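Local coordinates for protein GDP-L-fucose synthase (Campylobacter jejuni subsp. jejuni serotype O:2, PDB 7M13) that acts as an NADPH-dependent GDP-D-glycero-L-gluco-heptose synthase in the making of the capsular polysaccharide, and is related to GDP-L-fucose synthases, at residues L66-P71 and L88-N93; N92-N97 and K104-F109. All coordinates share one frame; numbering follows the deposited sequence.

Contact 1. Residues L66-P71 and L88-N93; sequences LTAVLP and LMIQNN. With NAP (NADP nicotinamide-adenine-dinucleotide phosphate), chain E.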
loop_
_atom_site.group_PDB
_atom_site.type_symbol
_atom_site.label_atom_id
_atom_site.label_comp_id
_atom_site.label_asym_id
_atom_site.label_seq_id
_atom_site.Cartn_x
_atom_site.Cartn_y
_atom_site.Cartn_z
ATOM N N LEU B 66 -13.897 7.634 -9.454
ATOM C CA LEU B 66 -12.543 8.123 -9.149
ATOM C C LEU B 66 -11.638 7.781 -10.323
ATOM O O LEU B 66 -11.106 6.632 -10.349
ATOM C CB LEU B 66 -12.072 7.503 -7.846
ATOM C CG LEU B 66 -10.673 7.885 -7.417
ATOM C CD1 LEU B 66 -10.434 9.384 -7.568
ATOM C CD2 LEU B 66 -10.433 7.367 -6.013
ATOM N N THR B 67 -11.440 8.690 -11.265
ATOM C CA THR B 67 -10.593 8.398 -12.447
ATOM C C THR B 67 -9.251 9.118 -12.384
ATOM O O THR B 67 -8.380 8.765 -13.177
ATOM C CB THR B 67 -11.272 8.716 -13.794
ATOM O OG1 THR B 67 -11.089 10.102 -14.132
ATOM C CG2 THR B 67 -12.732 8.351 -13.803
ATOM N N ALA B 68 -9.069 10.072 -11.476
ATOM C CA ALA B 68 -7.859 10.896 -11.443
ATOM C C ALA B 68 -6.636 10.050 -11.074
ATOM O O ALA B 68 -6.727 9.214 -10.169
ATOM C CB ALA B 68 -8.045 11.995 -10.454
ATOM N N VAL B 69 -5.544 10.276 -11.761
ATOM C CA VAL B 69 -4.310 9.474 -11.597
ATOM C C VAL B 69 -3.114 10.287 -12.085
ATOM O O VAL B 69 -3.281 11.133 -12.969
ATOM C CB VAL B 69 -4.432 8.125 -12.324
ATOM C CG1 VAL B 69 -4.342 8.284 -13.846
ATOM C CG2 VAL B 69 -3.400 7.149 -11.822
ATOM N N LEU B 70 -1.944 10.009 -11.507
ATOM C CA LEU B 70 -0.640 10.260 -12.134
ATOM C C LEU B 70 -0.227 8.974 -12.814
ATOM O O LEU B 70 0.138 8.008 -12.167
ATOM C CB LEU B 70 0.392 10.666 -11.086
ATOM C CG LEU B 70 1.811 10.756 -11.630
ATOM C CD1 LEU B 70 1.909 11.770 -12.748
ATOM C CD2 LEU B 70 2.788 11.087 -10.516
ATOM N N PRO B 71 -0.351 8.886 -14.152
ATOM C CA PRO B 71 -0.102 7.627 -14.831
ATOM C C PRO B 71 1.385 7.297 -14.957
ATOM O O PRO B 71 2.171 8.192 -14.977
ATOM C CB PRO B 71 -0.645 7.881 -16.242
ATOM C CG PRO B 71 -0.555 9.363 -16.425
ATOM C CD PRO B 71 -0.734 9.986 -15.052
ATOM N N LEU B 88 -1.448 7.483 -3.901
ATOM C CA LEU B 88 -1.986 7.175 -2.545
ATOM C C LEU B 88 -2.761 8.373 -2.002
ATOM O O LEU B 88 -3.795 8.177 -1.374
ATOM C CB LEU B 88 -0.865 6.767 -1.576
ATOM C CG LEU B 88 -0.218 5.414 -1.801
ATOM C CD1 LEU B 88 0.892 5.204 -0.791
ATOM C CD2 LEU B 88 -1.225 4.279 -1.730
ATOM N N MET B 89 -2.260 9.603 -2.151
ATOM C CA MET B 89 -2.968 10.769 -1.596
ATOM C C MET B 89 -4.331 10.948 -2.297
ATOM O O MET B 89 -5.329 11.161 -1.588
ATOM C CB MET B 89 -2.163 12.059 -1.671
ATOM C CG MET B 89 -0.891 12.064 -0.773
ATOM S SD MET B 89 -1.255 11.844 0.976
ATOM C CE MET B 89 -2.383 13.204 1.215
ATOM N N ILE B 90 -4.374 10.856 -3.608
ATOM C CA ILE B 90 -5.644 10.997 -4.354
ATOM C C ILE B 90 -6.631 9.952 -3.829
ATOM O O ILE B 90 -7.778 10.255 -3.495
ATOM C CB ILE B 90 -5.402 10.900 -5.860
ATOM C CG1 ILE B 90 -4.615 12.115 -6.354
ATOM C CG2 ILE B 90 -6.749 10.773 -6.560
ATOM C CD1 ILE B 90 -4.107 11.961 -7.759
ATOM N N GLN B 91 -6.198 8.706 -3.843
ATOM C CA GLN B 91 -7.025 7.559 -3.422
ATOM C C GLN B 91 -7.513 7.791 -1.995
ATOM O O GLN B 91 -8.748 7.671 -1.706
ATOM C CB GLN B 91 -6.248 6.244 -3.515
ATOM C CG GLN B 91 -5.905 5.827 -4.944
ATOM C CD GLN B 91 -4.808 4.802 -5.075
ATOM O OE1 GLN B 91 -4.310 4.607 -6.195
ATOM N NE2 GLN B 91 -4.366 4.218 -3.978
ATOM N N ASN B 92 -6.600 8.085 -1.079
ATOM C CA ASN B 92 -6.944 8.152 0.353
ATOM C C ASN B 92 -7.881 9.346 0.569
ATOM O O ASN B 92 -8.887 9.234 1.292
ATOM C CB ASN B 92 -5.692 8.296 1.207
ATOM C CG ASN B 92 -4.844 7.045 1.251
ATOM O OD1 ASN B 92 -5.247 6.003 0.767
ATOM N ND2 ASN B 92 -3.667 7.211 1.823
ATOM N N ASN B 93 -7.555 10.477 -0.032
ATOM C CA ASN B 93 -8.378 11.689 0.188
ATOM C C ASN B 93 -9.797 11.467 -0.347
ATOM O O ASN B 93 -10.766 11.788 0.360
ATOM C CB ASN B 93 -7.733 12.891 -0.480
ATOM C CG ASN B 93 -6.464 13.386 0.197
ATOM O OD1 ASN B 93 -6.230 13.094 1.363
ATOM N ND2 ASN B 93 -5.678 14.130 -0.565
HETATM P PA NAP E . -5.870 10.222 -17.610
HETATM O O1A NAP E . -4.388 10.112 -17.405
HETATM O O2A NAP E . -6.360 10.384 -19.029
HETATM O O5B NAP E . -6.488 11.417 -16.800
HETATM C C5B NAP E . -6.178 11.600 -15.419
HETATM C C4B NAP E . -6.860 12.860 -14.988
HETATM O O4B NAP E . -6.632 13.001 -13.566
HETATM C C3B NAP E . -6.325 14.144 -15.656
HETATM O O3B NAP E . -7.406 14.866 -16.236
HETATM C C2B NAP E . -5.626 14.875 -14.515
HETATM O O2B NAP E . -5.762 16.296 -14.573
HETATM C C1B NAP E . -6.394 14.367 -13.299
HETATM N N9A NAP E . -5.611 14.493 -12.089
HETATM C C8A NAP E . -4.411 13.919 -11.800
HETATM N N7A NAP E . -3.889 14.317 -10.664
HETATM C C5A NAP E . -4.805 15.224 -10.176
HETATM C C6A NAP E . -4.818 16.009 -9.010
HETATM N N6A NAP E . -3.827 16.035 -8.111
HETATM N N1A NAP E . -5.884 16.821 -8.835
HETATM C C2A NAP E . -6.862 16.821 -9.751
HETATM N N3A NAP E . -6.948 16.130 -10.889
HETATM C C4A NAP E . -5.870 15.350 -11.044
HETATM O O3 NAP E . -6.567 8.938 -16.962
HETATM P PN NAP E . -7.186 7.679 -17.697
HETATM O O1N NAP E . -6.199 7.185 -18.681
HETATM O O2N NAP E . -8.542 8.067 -18.137
HETATM O O5D NAP E . -7.280 6.644 -16.468
HETATM C C5D NAP E . -8.453 6.551 -15.692
HETATM C C4D NAP E . -8.240 5.474 -14.666
HETATM O O4D NAP E . -8.055 4.194 -15.330
HETATM C C3D NAP E . -7.016 5.675 -13.762
HETATM O O3D NAP E . -7.278 5.193 -12.437
HETATM C C2D NAP E . -5.985 4.839 -14.467
HETATM O O2D NAP E . -4.883 4.474 -13.643
HETATM C C1D NAP E . -6.807 3.646 -14.909
HETATM N N1N NAP E . -6.141 2.920 -16.013
HETATM C C2N NAP E . -5.896 3.513 -17.220
HETATM C C3N NAP E . -5.205 2.858 -18.182
HETATM C C7N NAP E . -4.898 3.458 -19.508
HETATM O O7N NAP E . -4.414 2.731 -20.399
HETATM N N7N NAP E . -5.165 4.750 -19.683
HETATM C C4N NAP E . -4.776 1.491 -17.965
HETATM C C5N NAP E . -5.106 0.910 -16.683
HETATM C C6N NAP E . -5.680 1.628 -15.766
HETATM P P2B NAP E . -4.829 17.165 -15.568
HETATM O O1X NAP E . -5.439 16.932 -16.922
HETATM O O2X NAP E . -3.434 16.744 -15.426
HETATM O O3X NAP E . -5.014 18.608 -15.061
#
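A68 and I90, which meet through CB and CG2 at 4.3 Å, both lie over one face of the NADP adenine. A68 CB stands above the glycosidic nitrogen, 3.9 Å from N9A of the cofactor, while I90 CD1 sits above the plane near its N7A and N6A margin, 3.7 Å from N7A. At the ring's edge the carbonyl O of V69 comes within 3.2 Å of C8A. I90 serves two neighbours because its branches diverge: CG1 runs anti to the carbonyl carbon (chi1 -68°) and carries CD1 outward to the purine, leaving CG2 to pack against the chain of 66-71. There CG2 meets A68 O at 3.9 Å and L66 CD1 at 4.1 Å, the leucine and isoleucine side chains crossing obliquely. The other methyl of L66, CD2, rests near the backbone of Q91, whose own amide reaches elsewhere, NE2 bonding to A143 O. These segments add little polar grip, a weak 3.4 Å hydrogen bond from V69 N to O4B of the adenine-side ribose; L46 N and R41 also bond NADP. The V69 methyls lie against the nicotinamide ribose. T67 OG1, bonded to A14 O, ties the segment to the neighbouring strand. A loop that leaves the C-terminal end of a parallel strand and passes beneath adenine and ribose, backed by the following helix, is characteristic of the Rossmann fold of extended short-chain dehydrogenases.

Contact 2. Residues N92-N97 and K104-F109; sequences NNVIHN and KKLVFF. With NAP (NADP nicotinamide-adenine-dinucleotide phosphate), chain E.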
loop_
_atom_site.group_PDB
_atom_site.type_symbol
_atom_site.label_atom_id
_atom_site.label_comp_id
_atom_site.label_asym_id
_atom_site.label_seq_id
_atom_site.Cartn_x
_atom_site.Cartn_y
_atom_site.Cartn_z
ATOM N N ASN B 92 -6.600 8.085 -1.079
ATOM C CA ASN B 92 -6.944 8.152 0.353
ATOM C C ASN B 92 -7.881 9.346 0.569
ATOM O O ASN B 92 -8.887 9.234 1.292
ATOM C CB ASN B 92 -5.692 8.296 1.207
ATOM C CG ASN B 92 -4.844 7.045 1.251
ATOM O OD1 ASN B 92 -5.247 6.003 0.767
ATOM N ND2 ASN B 92 -3.667 7.211 1.823
ATOM N N ASN B 93 -7.555 10.477 -0.032
ATOM C CA ASN B 93 -8.378 11.689 0.188
ATOM C C ASN B 93 -9.797 11.467 -0.347
ATOM O O ASN B 93 -10.766 11.788 0.360
ATOM C CB ASN B 93 -7.733 12.891 -0.480
ATOM C CG ASN B 93 -6.464 13.386 0.197
ATOM O OD1 ASN B 93 -6.230 13.094 1.363
ATOM N ND2 ASN B 93 -5.678 14.130 -0.565
ATOM N N VAL B 94 -9.946 10.898 -1.539
ATOM C CA VAL B 94 -11.306 10.772 -2.127
ATOM C C VAL B 94 -12.059 9.646 -1.419
ATOM O O VAL B 94 -13.217 9.826 -1.054
ATOM C CB VAL B 94 -11.203 10.558 -3.643
ATOM C CG1 VAL B 94 -12.530 10.180 -4.256
ATOM C CG2 VAL B 94 -10.615 11.803 -4.288
ATOM N N ILE B 95 -11.413 8.518 -1.143
ATOM C CA ILE B 95 -12.131 7.372 -0.552
ATOM C C ILE B 95 -12.546 7.735 0.884
ATOM O O ILE B 95 -13.705 7.538 1.273
ATOM C CB ILE B 95 -11.306 6.085 -0.621
ATOM C CG1 ILE B 95 -11.133 5.636 -2.066
ATOM C CG2 ILE B 95 -11.968 5.012 0.225
ATOM C CD1 ILE B 95 -10.056 4.589 -2.253
ATOM N N HIS B 96 -11.625 8.260 1.695
ATOM C CA HIS B 96 -11.958 8.550 3.102
ATOM C C HIS B 96 -13.016 9.662 3.173
ATOM O O HIS B 96 -13.933 9.534 4.000
ATOM C CB HIS B 96 -10.707 8.918 3.907
ATOM C CG HIS B 96 -11.022 9.157 5.328
ATOM N ND1 HIS B 96 -11.342 8.113 6.132
ATOM C CD2 HIS B 96 -11.087 10.282 6.078
ATOM C CE1 HIS B 96 -11.591 8.576 7.355
ATOM N NE2 HIS B 96 -11.434 9.893 7.351
ATOM N N ASN B 97 -12.860 10.733 2.394
ATOM C CA ASN B 97 -13.832 11.857 2.455
ATOM C C ASN B 97 -15.169 11.453 1.840
ATOM O O ASN B 97 -16.191 11.935 2.309
ATOM C CB ASN B 97 -13.250 13.160 1.924
ATOM C CG ASN B 97 -12.242 13.678 2.927
ATOM O OD1 ASN B 97 -12.648 14.155 4.002
ATOM N ND2 ASN B 97 -10.958 13.431 2.688
ATOM N N LYS B 104 -23.009 7.339 -1.385
ATOM C CA LYS B 104 -23.715 6.054 -1.504
ATOM C C LYS B 104 -22.830 4.987 -2.138
ATOM O O LYS B 104 -22.753 3.893 -1.588
ATOM C CB LYS B 104 -25.000 6.247 -2.298
ATOM C CG LYS B 104 -25.965 7.171 -1.600
ATOM C CD LYS B 104 -27.243 7.424 -2.356
ATOM C CE LYS B 104 -28.244 8.208 -1.530
ATOM N NZ LYS B 104 -27.825 9.626 -1.341
ATOM N N LYS B 105 -22.182 5.291 -3.251
ATOM C CA LYS B 105 -21.345 4.303 -3.932
ATOM C C LYS B 105 -20.205 5.000 -4.662
ATOM O O LYS B 105 -20.363 6.157 -5.085
ATOM C CB LYS B 105 -22.209 3.574 -4.936
ATOM C CG LYS B 105 -21.856 2.153 -5.204
ATOM C CD LYS B 105 -23.101 1.437 -5.717
ATOM C CE LYS B 105 -22.628 0.191 -6.374
ATOM N NZ LYS B 105 -23.781 -0.601 -6.802
ATOM N N LEU B 106 -19.072 4.314 -4.757
ATOM C CA LEU B 106 -17.863 4.818 -5.419
ATOM C C LEU B 106 -17.313 3.717 -6.303
ATOM O O LEU B 106 -17.354 2.557 -5.886
ATOM C CB LEU B 106 -16.852 5.213 -4.330
ATOM C CG LEU B 106 -15.484 5.737 -4.792
ATOM C CD1 LEU B 106 -14.952 6.761 -3.789
ATOM C CD2 LEU B 106 -14.489 4.605 -4.962
ATOM N N VAL B 107 -16.830 4.105 -7.474
ATOM C CA VAL B 107 -16.078 3.195 -8.369
ATOM C C VAL B 107 -14.681 3.750 -8.547
ATOM O O VAL B 107 -14.516 4.935 -8.833
ATOM C CB VAL B 107 -16.776 3.021 -9.716
ATOM C CG1 VAL B 107 -15.858 2.319 -10.717
ATOM C CG2 VAL B 107 -18.080 2.279 -9.543
ATOM N N PHE B 108 -13.682 2.928 -8.276
ATOM C CA PHE B 108 -12.256 3.236 -8.425
ATOM C C PHE B 108 -11.715 2.371 -9.556
ATOM O O PHE B 108 -12.134 1.220 -9.706
ATOM C CB PHE B 108 -11.512 2.937 -7.120
ATOM C CG PHE B 108 -10.009 2.987 -7.199
ATOM C CD1 PHE B 108 -9.369 4.156 -7.575
ATOM C CD2 PHE B 108 -9.246 1.907 -6.801
ATOM C CE1 PHE B 108 -7.991 4.222 -7.640
ATOM C CE2 PHE B 108 -7.869 1.970 -6.879
ATOM C CZ PHE B 108 -7.256 3.122 -7.313
ATOM N N PHE B 109 -10.714 2.831 -10.271
ATOM C CA PHE B 109 -10.099 2.063 -11.382
ATOM C C PHE B 109 -8.693 1.637 -10.991
ATOM O O PHE B 109 -7.831 2.484 -10.612
ATOM C CB PHE B 109 -10.102 2.868 -12.663
ATOM C CG PHE B 109 -11.497 3.191 -13.119
ATOM C CD1 PHE B 109 -12.231 2.261 -13.842
ATOM C CD2 PHE B 109 -12.123 4.344 -12.685
ATOM C CE1 PHE B 109 -13.532 2.550 -14.221
ATOM C CE2 PHE B 109 -13.428 4.618 -13.067
ATOM C CZ PHE B 109 -14.134 3.706 -13.813
HETATM P PA NAP E . -5.870 10.222 -17.610
HETATM O O1A NAP E . -4.388 10.112 -17.405
HETATM O O2A NAP E . -6.360 10.384 -19.029
HETATM O O5B NAP E . -6.488 11.417 -16.800
HETATM C C5B NAP E . -6.178 11.600 -15.419
HETATM C C4B NAP E . -6.860 12.860 -14.988
HETATM O O4B NAP E . -6.632 13.001 -13.566
HETATM C C3B NAP E . -6.325 14.144 -15.656
HETATM O O3B NAP E . -7.406 14.866 -16.236
HETATM C C2B NAP E . -5.626 14.875 -14.515
HETATM O O2B NAP E . -5.762 16.296 -14.573
HETATM C C1B NAP E . -6.394 14.367 -13.299
HETATM N N9A NAP E . -5.611 14.493 -12.089
HETATM C C8A NAP E . -4.411 13.919 -11.800
HETATM N N7A NAP E . -3.889 14.317 -10.664
HETATM C C5A NAP E . -4.805 15.224 -10.176
HETATM C C6A NAP E . -4.818 16.009 -9.010
HETATM N N6A NAP E . -3.827 16.035 -8.111
HETATM N N1A NAP E . -5.884 16.821 -8.835
HETATM C C2A NAP E . -6.862 16.821 -9.751
HETATM N N3A NAP E . -6.948 16.130 -10.889
HETATM C C4A NAP E . -5.870 15.350 -11.044
HETATM O O3 NAP E . -6.567 8.938 -16.962
HETATM P PN NAP E . -7.186 7.679 -17.697
HETATM O O1N NAP E . -6.199 7.185 -18.681
HETATM O O2N NAP E . -8.542 8.067 -18.137
HETATM O O5D NAP E . -7.280 6.644 -16.468
HETATM C C5D NAP E . -8.453 6.551 -15.692
HETATM C C4D NAP E . -8.240 5.474 -14.666
HETATM O O4D NAP E . -8.055 4.194 -15.330
HETATM C C3D NAP E . -7.016 5.675 -13.762
HETATM O O3D NAP E . -7.278 5.193 -12.437
HETATM C C2D NAP E . -5.985 4.839 -14.467
HETATM O O2D NAP E . -4.883 4.474 -13.643
HETATM C C1D NAP E . -6.807 3.646 -14.909
HETATM N N1N NAP E . -6.141 2.920 -16.013
HETATM C C2N NAP E . -5.896 3.513 -17.220
HETATM C C3N NAP E . -5.205 2.858 -18.182
HETATM C C7N NAP E . -4.898 3.458 -19.508
HETATM O O7N NAP E . -4.414 2.731 -20.399
HETATM N N7N NAP E . -5.165 4.750 -19.683
HETATM C C4N NAP E . -4.776 1.491 -17.965
HETATM C C5N NAP E . -5.106 0.910 -16.683
HETATM C C6N NAP E . -5.680 1.628 -15.766
HETATM P P2B NAP E . -4.829 17.165 -15.568
HETATM O O1X NAP E . -5.439 16.932 -16.922
HETATM O O2X NAP E . -3.434 16.744 -15.426
HETATM O O3X NAP E . -5.014 18.608 -15.061
#
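L106 is brought to helix 80-100 by a chi1 of 178°, which sends CG away from its own N and sets CD1 between two helix residues, V94 and I95. V94 answers in kind: chi1 of 170° swings CG1 forward, and it meets L106 CD1 at 4.2 Å. I95 buries more surface here than V94, although its CB does not point at the strand; the end of the side chain comes nearer, so that CG1 lies within 4.3 Å of L106 CD1, which also rests by the I95 backbone. This is the second half of a beta-alpha-beta unit, strand 63-66, helix 80-100 and strand 105-111, in which the helix packs on the parallel Rossmann sheet. F108 also directs its CB at the helix, but makes looser contact with this part of it and packs on K144 of helix 138-158. F109, by contrast, lies against the cofactor: its CB is 3.6 Å from O4D of the nicotinamide ribose, and its carbonyl O accepts a weak hydrogen bond from O3D at 3.3 Å as well as one from K144 NZ. Within the helix, N97 turns its amide back on the preceding turn. ND2 donates to N93 O at 2.9 Å, in the carbonyl plane and on a lone pair, so that this oxygen takes two N-H groups, the second from N97 N. Further round the helix, H96 stacks on Y85 of the second subunit.

How the contacts relate
Contacts 1 and 2 lie 9 Å apart, centre to centre, along helix 80-100, and share N92 and N93. Strands 63-66 and 105-111 run side by side beneath that helix, joined where L66 N probably bonds to V107 O at 2.8 Å. F108 bridges the two clusters: its CD1 packs on L66 CD2 at 3.7 Å, and its CZ on Q91 OE1 at 3.5 Å. Both contacts end at NADP but on different parts of it: segment 66-71 and I90 line the adenine and both riboses, whereas F109 of segment 104-109 meets only the nicotinamide ribose. On the far side of the helix, both reach the second subunit, N92 packing on its L88.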